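Local coordinates for capsule biosynthesis protein CapD proenzyme (Bacillus anthracis, PDB 3G9K) that cleaves the poly-gamma-D-glutamate capsule of the bacterium and, as a transpeptidase, links the fragments by an amide bond to meso-diaminopimelic acid of the peptidoglycan, at residues 221-233 against 236-250. Residues are numbered along the deposited sequence; the frame is centred on the assembly and turned at random.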
loop_
_atom_site.group_PDB
_atom_site.type_symbol
_atom_site.label_atom_id
_atom_site.label_comp_id
_atom_site.label_asym_id
_atom_site.label_seq_id
_atom_site.Cartn_x
_atom_site.Cartn_y
_atom_site.Cartn_z
ATOM N N ARG A 221 16.143 6.032 -0.066
ATOM C CA ARG A 221 16.570 5.300 -1.255
ATOM C C ARG A 221 16.177 6.123 -2.466
ATOM O O ARG A 221 15.306 6.988 -2.379
ATOM C CB ARG A 221 15.937 3.914 -1.318
ATOM C CG ARG A 221 16.126 3.049 -0.083
ATOM C CD ARG A 221 15.684 1.605 -0.360
ATOM N NE ARG A 221 15.571 0.785 0.850
ATOM C CZ ARG A 221 16.585 0.221 1.496
ATOM N NH1 ARG A 221 17.839 0.342 1.043
ATOM N NH2 ARG A 221 16.354 -0.487 2.606
ATOM N N LYS A 222 16.883 5.899 -3.569
ATOM C CA LYS A 222 16.538 6.521 -4.846
ATOM C C LYS A 222 15.380 5.747 -5.485
ATOM O O LYS A 222 15.422 4.540 -5.548
ATOM C CB LYS A 222 17.740 6.507 -5.804
ATOM C CG LYS A 222 18.454 7.856 -5.914
ATOM C CD LYS A 222 17.528 8.960 -6.504
ATOM C CE LYS A 222 17.455 10.180 -5.557
ATOM N NZ LYS A 222 16.648 11.291 -6.139
ATOM N N PRO A 223 14.341 6.432 -5.933
ATOM C CA PRO A 223 13.338 5.643 -6.680
ATOM C C PRO A 223 13.911 4.942 -7.921
ATOM O O PRO A 223 14.851 5.447 -8.530
ATOM C CB PRO A 223 12.309 6.689 -7.068
ATOM C CG PRO A 223 12.456 7.776 -6.019
ATOM C CD PRO A 223 13.938 7.843 -5.791
ATOM N N VAL A 224 13.369 3.776 -8.263
ATOM C CA VAL A 224 13.648 3.139 -9.557
ATOM C C VAL A 224 13.020 4.062 -10.597
ATOM O O VAL A 224 11.890 4.533 -10.420
ATOM C CB VAL A 224 13.023 1.728 -9.710
ATOM C CG1 VAL A 224 13.521 1.051 -11.014
ATOM C CG2 VAL A 224 13.332 0.841 -8.547
ATOM N N LYS A 225 13.754 4.328 -11.676
ATOM C CA LYS A 225 13.276 5.195 -12.759
ATOM C C LYS A 225 13.474 4.505 -14.105
ATOM O O LYS A 225 14.563 4.034 -14.429
ATOM C CB LYS A 225 13.935 6.585 -12.739
ATOM C CG LYS A 225 13.278 7.625 -13.695
ATOM C CD LYS A 225 13.833 7.589 -15.125
ATOM C CE LYS A 225 13.032 8.517 -16.044
ATOM N NZ LYS A 225 13.234 8.249 -17.511
ATOM N N GLY A 226 12.375 4.418 -14.853
ATOM C CA GLY A 226 12.345 3.848 -16.179
ATOM C C GLY A 226 11.371 4.651 -17.024
ATOM O O GLY A 226 11.007 5.789 -16.698
ATOM N N ASN A 227 11.006 4.071 -18.152
ATOM C CA ASN A 227 10.041 4.643 -19.066
ATOM C C ASN A 227 9.059 3.549 -19.486
ATOM O O ASN A 227 9.420 2.355 -19.573
ATOM C CB ASN A 227 10.759 5.242 -20.276
ATOM C CG ASN A 227 11.462 4.199 -21.118
ATOM O OD1 ASN A 227 10.825 3.406 -21.794
ATOM N ND2 ASN A 227 12.779 4.207 -21.085
ATOM N N TYR A 228 7.816 3.956 -19.746
ATOM C CA TYR A 228 6.803 3.024 -20.205
ATOM C C TYR A 228 5.710 3.801 -20.896
ATOM O O TYR A 228 5.146 4.720 -20.311
ATOM C CB TYR A 228 6.277 2.204 -19.030
ATOM C CG TYR A 228 4.943 1.574 -19.220
ATOM C CD1 TYR A 228 4.760 0.506 -20.091
ATOM C CD2 TYR A 228 3.839 2.031 -18.494
ATOM C CE1 TYR A 228 3.474 -0.080 -20.255
ATOM C CE2 TYR A 228 2.584 1.457 -18.644
ATOM C CZ TYR A 228 2.403 0.415 -19.537
ATOM O OH TYR A 228 1.148 -0.141 -19.664
HETATM N N MSE A 229 5.431 3.458 -22.150
HETATM C CA MSE A 229 4.378 4.112 -22.939
HETATM C C MSE A 229 4.523 5.636 -22.995
HETATM O O MSE A 229 3.526 6.376 -22.980
HETATM C CB MSE A 229 2.993 3.710 -22.413
HETATM C CG MSE A 229 2.647 2.270 -22.686
HETATM SE SE MSE A 229 2.265 1.977 -24.581
HETATM C CE MSE A 229 0.506 2.823 -24.677
ATOM N N GLY A 230 5.778 6.104 -23.055
ATOM C CA GLY A 230 6.048 7.527 -23.115
ATOM C C GLY A 230 5.954 8.250 -21.786
ATOM O O GLY A 230 6.073 9.491 -21.728
ATOM N N TYR A 231 5.756 7.488 -20.712
ATOM C CA TYR A 231 5.785 8.023 -19.349
ATOM C C TYR A 231 7.144 7.778 -18.754
ATOM O O TYR A 231 7.715 6.698 -18.931
ATOM C CB TYR A 231 4.796 7.280 -18.461
ATOM C CG TYR A 231 3.338 7.554 -18.709
ATOM C CD1 TYR A 231 2.595 6.727 -19.555
ATOM C CD2 TYR A 231 2.673 8.594 -18.051
ATOM C CE1 TYR A 231 1.273 6.928 -19.760
ATOM C CE2 TYR A 231 1.307 8.809 -18.257
ATOM C CZ TYR A 231 0.614 7.953 -19.107
ATOM O OH TYR A 231 -0.727 8.118 -19.352
ATOM N N ASP A 232 7.664 8.757 -18.029
ATOM C CA ASP A 232 8.734 8.427 -17.074
ATOM C C ASP A 232 8.041 7.772 -15.876
ATOM O O ASP A 232 6.987 8.257 -15.432
ATOM C CB ASP A 232 9.476 9.657 -16.592
ATOM C CG ASP A 232 10.202 10.379 -17.691
ATOM O OD1 ASP A 232 10.985 9.750 -18.428
ATOM O OD2 ASP A 232 9.993 11.596 -17.773
ATOM N N VAL A 233 8.618 6.691 -15.365
ATOM C CA VAL A 233 8.050 5.937 -14.241
ATOM C C VAL A 233 9.029 5.910 -13.075
ATOM O O VAL A 233 10.183 5.520 -13.236
ATOM C CB VAL A 233 7.678 4.484 -14.670
ATOM C CG1 VAL A 233 7.124 3.699 -13.510
ATOM C CG2 VAL A 233 6.640 4.521 -15.807
ATOM N N ALA A 236 9.179 1.836 -6.527
ATOM C CA ALA A 236 9.786 1.518 -5.251
ATOM C C ALA A 236 10.956 0.582 -5.457
ATOM O O ALA A 236 10.808 -0.444 -6.106
ATOM C CB ALA A 236 8.728 0.877 -4.337
ATOM N N PRO A 237 12.137 0.937 -4.916
ATOM C CA PRO A 237 13.316 0.080 -5.109
ATOM C C PRO A 237 13.409 -1.095 -4.135
ATOM O O PRO A 237 12.646 -1.155 -3.153
ATOM C CB PRO A 237 14.471 1.047 -4.860
ATOM C CG PRO A 237 13.949 1.957 -3.815
ATOM C CD PRO A 237 12.475 2.140 -4.134
ATOM N N PRO A 238 14.346 -2.031 -4.385
ATOM C CA PRO A 238 14.621 -3.094 -3.428
ATOM C C PRO A 238 14.763 -2.569 -2.008
ATOM O O PRO A 238 15.386 -1.507 -1.782
ATOM C CB PRO A 238 15.921 -3.708 -3.945
ATOM C CG PRO A 238 15.864 -3.500 -5.374
ATOM C CD PRO A 238 15.167 -2.180 -5.605
ATOM N N PRO A 239 14.141 -3.264 -1.045
ATOM C CA PRO A 239 13.470 -4.576 -1.089
ATOM C C PRO A 239 11.999 -4.553 -1.584
ATOM O O PRO A 239 11.349 -5.606 -1.621
ATOM C CB PRO A 239 13.510 -5.015 0.372
ATOM C CG PRO A 239 13.290 -3.736 1.105
ATOM C CD PRO A 239 14.052 -2.664 0.291
ATOM N N PHE A 240 11.500 -3.391 -1.997
ATOM C CA PHE A 240 10.158 -3.286 -2.611
ATOM C C PHE A 240 10.246 -3.854 -4.039
ATOM O O PHE A 240 11.354 -4.126 -4.528
ATOM C CB PHE A 240 9.672 -1.832 -2.608
ATOM C CG PHE A 240 9.292 -1.308 -1.225
ATOM C CD1 PHE A 240 7.964 -1.114 -0.898
ATOM C CD2 PHE A 240 10.267 -1.023 -0.271
ATOM C CE1 PHE A 240 7.595 -0.630 0.361
ATOM C CE2 PHE A 240 9.924 -0.547 1.004
ATOM C CZ PHE A 240 8.582 -0.358 1.315
ATOM N N SER A 241 9.112 -3.988 -4.737
ATOM C CA SER A 241 9.080 -4.662 -6.044
ATOM C C SER A 241 8.626 -3.785 -7.217
ATOM O O SER A 241 7.951 -4.226 -8.119
ATOM C CB SER A 241 8.195 -5.895 -5.917
ATOM O OG SER A 241 8.873 -6.823 -5.086
ATOM N N GLY A 242 9.053 -2.549 -7.217
ATOM C CA GLY A 242 8.832 -1.683 -8.363
ATOM C C GLY A 242 9.546 -2.158 -9.621
ATOM O O GLY A 242 9.014 -2.002 -10.707
ATOM N N VAL A 243 10.739 -2.731 -9.482
ATOM C CA VAL A 243 11.426 -3.318 -10.663
ATOM C C VAL A 243 10.544 -4.374 -11.376
ATOM O O VAL A 243 10.369 -4.343 -12.593
ATOM C CB VAL A 243 12.796 -3.937 -10.310
ATOM C CG1 VAL A 243 13.322 -4.760 -11.502
ATOM C CG2 VAL A 243 13.811 -2.850 -9.884
ATOM N N THR A 244 9.960 -5.275 -10.604
ATOM C CA THR A 244 9.101 -6.324 -11.146
ATOM C C THR A 244 7.892 -5.735 -11.857
ATOM O O THR A 244 7.533 -6.181 -12.920
ATOM C CB THR A 244 8.655 -7.283 -10.039
ATOM O OG1 THR A 244 9.807 -7.838 -9.402
ATOM C CG2 THR A 244 7.796 -8.422 -10.592
ATOM N N LEU A 245 7.263 -4.730 -11.258
ATOM C CA LEU A 245 6.082 -4.110 -11.860
ATOM C C LEU A 245 6.427 -3.449 -13.181
ATOM O O LEU A 245 5.731 -3.651 -14.178
ATOM C CB LEU A 245 5.484 -3.074 -10.897
ATOM C CG LEU A 245 4.454 -2.106 -11.468
ATOM C CD1 LEU A 245 3.299 -2.811 -12.193
ATOM C CD2 LEU A 245 3.949 -1.225 -10.305
ATOM N N LEU A 246 7.528 -2.699 -13.206
ATOM C CA LEU A 246 7.939 -1.988 -14.420
ATOM C C LEU A 246 8.416 -2.917 -15.569
ATOM O O LEU A 246 8.144 -2.665 -16.736
ATOM C CB LEU A 246 9.066 -1.003 -14.088
ATOM C CG LEU A 246 9.025 0.388 -14.713
ATOM C CD1 LEU A 246 10.378 1.085 -14.565
ATOM C CD2 LEU A 246 8.481 0.442 -16.112
ATOM N N GLN A 247 9.169 -3.948 -15.223
ATOM C CA GLN A 247 9.460 -5.030 -16.155
ATOM C C GLN A 247 8.197 -5.615 -16.812
ATOM O O GLN A 247 8.146 -5.781 -18.045
ATOM C CB GLN A 247 10.206 -6.159 -15.434
ATOM C CG GLN A 247 11.626 -5.815 -15.058
ATOM C CD GLN A 247 12.293 -6.896 -14.222
ATOM O OE1 GLN A 247 11.621 -7.758 -13.638
ATOM N NE2 GLN A 247 13.644 -6.869 -14.178
HETATM N N MSE A 248 7.223 -5.925 -16.001
HETATM C CA MSE A 248 5.950 -6.460 -16.482
HETATM C C MSE A 248 5.192 -5.477 -17.381
HETATM O O MSE A 248 4.635 -5.879 -18.404
HETATM C CB MSE A 248 5.071 -6.908 -15.320
HETATM C CG MSE A 248 5.516 -8.199 -14.659
HETATM SE SE MSE A 248 4.396 -8.801 -13.223
HETATM C CE MSE A 248 2.703 -8.920 -14.133
ATOM N N LEU A 249 5.145 -4.208 -16.974
ATOM C CA LEU A 249 4.539 -3.175 -17.806
ATOM C C LEU A 249 5.259 -3.093 -19.157
ATOM O O LEU A 249 4.607 -3.030 -20.189
ATOM C CB LEU A 249 4.580 -1.808 -17.119
ATOM C CG LEU A 249 3.686 -1.612 -15.873
ATOM C CD1 LEU A 249 4.057 -0.305 -15.184
ATOM C CD2 LEU A 249 2.163 -1.639 -16.213
ATOM N N LYS A 250 6.595 -3.071 -19.120
ATOM C CA LYS A 250 7.401 -2.947 -20.337
ATOM C C LYS A 250 7.286 -4.198 -21.224
ATOM O O LYS A 250 7.109 -4.075 -22.443
ATOM C CB LYS A 250 8.841 -2.618 -19.997
ATOM C CG LYS A 250 9.030 -1.221 -19.443
ATOM C CD LYS A 250 10.490 -0.929 -19.191
ATOM C CE LYS A 250 11.228 -0.629 -20.507
ATOM N NZ LYS A 250 10.957 0.732 -21.059
HETATM O O HOH W 1 12.653 1.736 -18.790
#
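Arg221, on the first strand of a beta-hairpin that lies on the helix following it, runs across the proline-rich loop 237-239, an example of how a helix can cover the hairpin it follows, from the Ntn-hydrolase fold of gamma-glutamyltransferases, here in one of the two chains made from the precursor. The arginine CB meets Pro237 CG at 3.7 Å, and one face of its guanidinium is covered by Pro238 O and by CD of Pro239, which follows a cis peptide bond; a salt bridge to Asp83 on the adjoining strand 79-83 holds the NH2 end. Val224 sends CG2 to within 3.5 Å of Pro237 CA, because that methyl stands anti to the carbonyl carbon, and both its methyls touch Val243 CG2. At Gly226 the backbone itself is the surface: Leu246 CD1 rests on its CA at 3.8 Å. The axes of strand 224-228 and helix 242-250 are inclined by 22°. Lys250, salt-bridged to Asp302, folds back through chi3 and chi4, and its NZ donates to Asn227 O at 2.7 Å, 36° above the carbonyl plane, and to a water that also accepts a hydrogen bond from Asn227 N. The ring of Tyr228, its CG anti to the backbone N (chi1 159°), lays one face on Leu249 CB, a CH-pi contact 3.7 Å from the centroid, while Met229 CG lies over the opposite face, toward the rim; its hydroxyl bonds to Thr94 of the neighbouring CapD chain. On the returning strand Val233 CG1 touches Leu246 CG at 4.0 Å.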